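Local structure of DNA polymerase III, gamma subunit-related protein (Thermotoga maritima, 2GNO) at residues 209-214 / 253-258. The protein is related to the gamma subunit of bacterial DNA polymerase III and probably binds DNA, though its own role is not established. Residues are numbered along the deposited sequence; the frame is centred on the assembly and turned at random. Where two conformers were deposited one is given.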
ATOM      1  N   ALA A 209       1.715   3.530 -14.941  1.00 28.62           N
ATOM      2  CA  ALA A 209       2.960   3.257 -15.679  1.00 27.33           C
ATOM      3  C   ALA A 209       3.134   1.744 -15.834  1.00 28.24           C
ATOM      4  O   ALA A 209       3.576   1.284 -16.890  1.00 29.45           O
ATOM      5  CB  ALA A 209       4.148   3.866 -14.977  1.00 28.87           C
ATOM      6  N   CYS A 210       2.824   0.979 -14.785  1.00 28.10           N
ATOM      7  CA  CYS A 210       2.888  -0.495 -14.868  1.00 27.76           C
ATOM      8  C   CYS A 210       1.905  -1.013 -15.922  1.00 28.63           C
ATOM      9  O   CYS A 210       2.274  -1.870 -16.703  1.00 32.48           O
ATOM     10  CB  CYS A 210       2.696  -1.173 -13.528  1.00 26.87           C
ATOM     11  SG  CYS A 210       4.194  -1.032 -12.541  1.00 31.27           S
ATOM     12  N   ARG A 211       0.671  -0.509 -15.910  0.50 29.25           N
ATOM     13  CA  ARG A 211      -0.339  -0.893 -16.901  0.50 28.04           C
ATOM     14  C   ARG A 211       0.164  -0.615 -18.316  0.50 30.20           C
ATOM     15  O   ARG A 211       0.039  -1.461 -19.204  0.50 29.56           O
ATOM     16  CB  ARG A 211      -1.674  -0.171 -16.672  0.50 28.86           C
ATOM     17  CG  ARG A 211      -2.504  -0.737 -15.533  0.50 30.08           C
ATOM     18  CD  ARG A 211      -3.875  -0.071 -15.377  0.50 30.47           C
ATOM     19  NE  ARG A 211      -4.703  -0.098 -16.599  0.50 34.66           N
ATOM     20  CZ  ARG A 211      -4.794   0.871 -17.529  0.50 33.10           C
ATOM     21  NH1 ARG A 211      -4.102   2.008 -17.462  0.50 33.20           N
ATOM     22  NH2 ARG A 211      -5.591   0.701 -18.566  0.50 35.11           N
ATOM     23  N   GLU A 212       0.741   0.568 -18.511  1.00 29.98           N
ATOM     24  CA  GLU A 212       1.294   0.964 -19.793  1.00 30.89           C
ATOM     25  C   GLU A 212       2.468   0.099 -20.239  1.00 31.28           C
ATOM     26  O   GLU A 212       2.556  -0.243 -21.417  1.00 32.18           O
ATOM     27  CB  GLU A 212       1.717   2.429 -19.739  1.00 30.48           C
ATOM     28  CG  GLU A 212       2.366   2.991 -20.992  1.00 31.41           C
ATOM     29  CD  GLU A 212       1.502   2.883 -22.209  1.00 38.24           C
ATOM     30  OE1 GLU A 212       0.258   2.988 -22.112  1.00 36.88           O
ATOM     31  OE2 GLU A 212       2.087   2.743 -23.290  1.00 33.04           O
ATOM     32  N   LEU A 213       3.369  -0.241 -19.327  1.00 32.86           N
ATOM     33  CA  LEU A 213       4.497  -1.084 -19.695  1.00 31.45           C
ATOM     34  C   LEU A 213       3.982  -2.479 -20.123  1.00 30.81           C
ATOM     35  O   LEU A 213       4.515  -3.065 -21.066  1.00 31.16           O
ATOM     36  CB  LEU A 213       5.487  -1.222 -18.539  1.00 31.98           C
ATOM     37  CG  LEU A 213       6.768  -2.006 -18.879  1.00 30.80           C
ATOM     38  CD1 LEU A 213       7.572  -1.317 -19.968  1.00 33.01           C
ATOM     39  CD2 LEU A 213       7.621  -2.291 -17.681  1.00 26.85           C
ATOM     40  N   LEU A 214       2.973  -3.007 -19.428  1.00 29.45           N
ATOM     41  CA  LEU A 214       2.412  -4.311 -19.781  1.00 30.51           C
ATOM     42  C   LEU A 214       1.778  -4.307 -21.145  1.00 32.28           C
ATOM     43  O   LEU A 214       1.891  -5.308 -21.875  1.00 29.57           O
ATOM     44  CB  LEU A 214       1.388  -4.791 -18.775  1.00 30.99           C
ATOM     45  CG  LEU A 214       1.969  -5.203 -17.439  1.00 40.14           C
ATOM     46  CD1 LEU A 214       0.869  -5.395 -16.418  1.00 45.18           C
ATOM     47  CD2 LEU A 214       2.826  -6.469 -17.577  1.00 48.40           C
ATOM     48  N   LEU A 253      -2.461 -10.885 -12.836  1.00 33.25           N
ATOM     49  CA  LEU A 253      -3.452 -11.730 -12.173  1.00 35.65           C
ATOM     50  C   LEU A 253      -4.811 -11.097 -12.102  1.00 37.38           C
ATOM     51  O   LEU A 253      -5.779 -11.677 -12.563  1.00 37.64           O
ATOM     52  CB  LEU A 253      -3.081 -12.089 -10.727  1.00 36.31           C
ATOM     53  CG  LEU A 253      -2.129 -13.235 -10.429  1.00 37.52           C
ATOM     54  CD1 LEU A 253      -1.909 -13.337  -8.940  1.00 37.67           C
ATOM     55  CD2 LEU A 253      -2.730 -14.550 -10.946  1.00 40.53           C
ATOM     56  N   HIS A 254      -4.868  -9.899 -11.527  1.00 39.80           N
ATOM     57  CA  HIS A 254      -6.137  -9.203 -11.326  1.00 42.17           C
ATOM     58  C   HIS A 254      -6.754  -8.569 -12.554  1.00 43.48           C
ATOM     59  O   HIS A 254      -7.949  -8.301 -12.526  1.00 46.12           O
ATOM     60  CB  HIS A 254      -6.017  -8.166 -10.196  1.00 39.45           C
ATOM     61  CG  HIS A 254      -5.671  -8.767  -8.872  1.00 46.88           C
ATOM     62  ND1 HIS A 254      -4.373  -8.876  -8.419  1.00 54.10           N
ATOM     63  CD2 HIS A 254      -6.452  -9.315  -7.909  1.00 54.48           C
ATOM     64  CE1 HIS A 254      -4.368  -9.459  -7.233  1.00 55.19           C
ATOM     65  NE2 HIS A 254      -5.617  -9.732  -6.900  1.00 58.08           N
ATOM     66  N   GLU A 255      -5.987  -8.356 -13.624  1.00 43.90           N
ATOM     67  CA  GLU A 255      -6.526  -7.710 -14.831  1.00 44.97           C
ATOM     68  C   GLU A 255      -6.586  -8.612 -16.081  1.00 45.94           C
ATOM     69  O   GLU A 255      -6.281  -8.182 -17.191  1.00 47.50           O
ATOM     70  CB  GLU A 255      -5.775  -6.392 -15.080  1.00 44.13           C
ATOM     71  CG  GLU A 255      -5.747  -5.505 -13.815  1.00 36.33           C
ATOM     72  CD  GLU A 255      -5.248  -4.086 -14.048  1.00 36.34           C
ATOM     73  OE1 GLU A 255      -4.893  -3.740 -15.187  1.00 49.90           O
ATOM     74  OE2 GLU A 255      -5.191  -3.313 -13.081  1.00 37.49           O
ATOM     75  N   ASN A 256      -7.015  -9.855 -15.850  1.00 46.59           N
ATOM     76  CA  ASN A 256      -7.199 -10.935 -16.839  1.00 45.64           C
ATOM     77  C   ASN A 256      -8.144 -11.958 -16.210  1.00 45.44           C
ATOM     78  O   ASN A 256      -8.222 -12.037 -14.986  1.00 45.22           O
ATOM     79  CB  ASN A 256      -5.884 -11.688 -17.141  1.00 46.33           C
ATOM     80  CG  ASN A 256      -4.981 -10.994 -18.159  1.00 46.53           C
ATOM     81  OD1 ASN A 256      -5.373 -10.788 -19.305  1.00 48.71           O
ATOM     82  ND2 ASN A 256      -3.724 -10.782 -17.789  1.00 42.62           N
ATOM     83  N   THR A 257      -8.842 -12.738 -17.029  1.00 45.50           N
ATOM     84  CA  THR A 257      -9.746 -13.797 -16.540  1.00 47.00           C
ATOM     85  C   THR A 257      -9.050 -15.134 -16.813  1.00 46.45           C
ATOM     86  O   THR A 257      -8.351 -15.262 -17.823  1.00 44.78           O
ATOM     87  CB  THR A 257     -11.131 -13.734 -17.199  1.00 47.76           C
ATOM     88  OG1 THR A 257     -11.012 -13.922 -18.614  1.00 51.31           O
ATOM     89  CG2 THR A 257     -11.782 -12.388 -16.908  1.00 50.22           C
ATOM     90  N   TRP A 258      -9.250 -16.122 -15.934  1.00 46.71           N
ATOM     91  CA  TRP A 258      -8.570 -17.424 -16.052  1.00 46.42           C
ATOM     92  C   TRP A 258      -9.460 -18.684 -15.985  1.00 48.33           C
ATOM     93  O   TRP A 258      -9.344 -19.498 -15.060  1.00 49.54           O
ATOM     94  CB  TRP A 258      -7.513 -17.482 -14.947  1.00 44.41           C
ATOM     95  CG  TRP A 258      -6.592 -16.281 -14.891  1.00 40.97           C
ATOM     96  CD1 TRP A 258      -6.729 -15.194 -14.083  1.00 40.90           C
ATOM     97  CD2 TRP A 258      -5.396 -16.058 -15.655  1.00 36.09           C
ATOM     98  NE1 TRP A 258      -5.707 -14.315 -14.298  1.00 39.75           N
ATOM     99  CE2 TRP A 258      -4.875 -14.817 -15.257  1.00 34.80           C
ATOM    100  CE3 TRP A 258      -4.723 -16.783 -16.645  1.00 33.89           C
ATOM    101  CZ2 TRP A 258      -3.715 -14.284 -15.808  1.00 33.46           C
ATOM    102  CZ3 TRP A 258      -3.584 -16.251 -17.193  1.00 34.98           C
ATOM    103  CH2 TRP A 258      -3.088 -15.012 -16.774  1.00 34.79           C
TER
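R211 and E255 meet through a long salt bridge, with NE of R211 3.9 Å from OE1 of E255. The carboxylate oxygen lies at the edge of the guanidinium, near its plane, but it is equally near the methylenes of the arginine: R211 CD is 3.8 Å from E255 OE1. The two side chains cross at about a right angle, their flat ends turned 43° apart, an arrangement without the coplanar, two-pronged fit, in which any attraction is probably weak and electrostatic. The bend of R211 at chi3 (56°) leaves CG, CD and NE all within 3.9 Å of OE1 of E255, whereas E255 runs extended beyond CG and spans the gap between the backbones, whose CA atoms stay 9.4 Å apart. The stronger polar partner of the carboxylate is Y207, one turn before R211 on the same helix: its OH and OE2 of E255 are hydrogen-bonded. E255 is the first residue to leave helical geometry after helix 239-254, and the chain then turns back: W258 NE1 donates to L253 O at 3.2 Å, nearly straight (166°), meeting a lone pair in the carbonyl plane. The contact lies at the surface, where helix 203-219 passes the residue that follows helix 239-254; deeper between these helices, C210 and L214 pack on I251, while L214 also reaches L291 of helix 283-298 and W258 lies against helices 261-274 and 283-298.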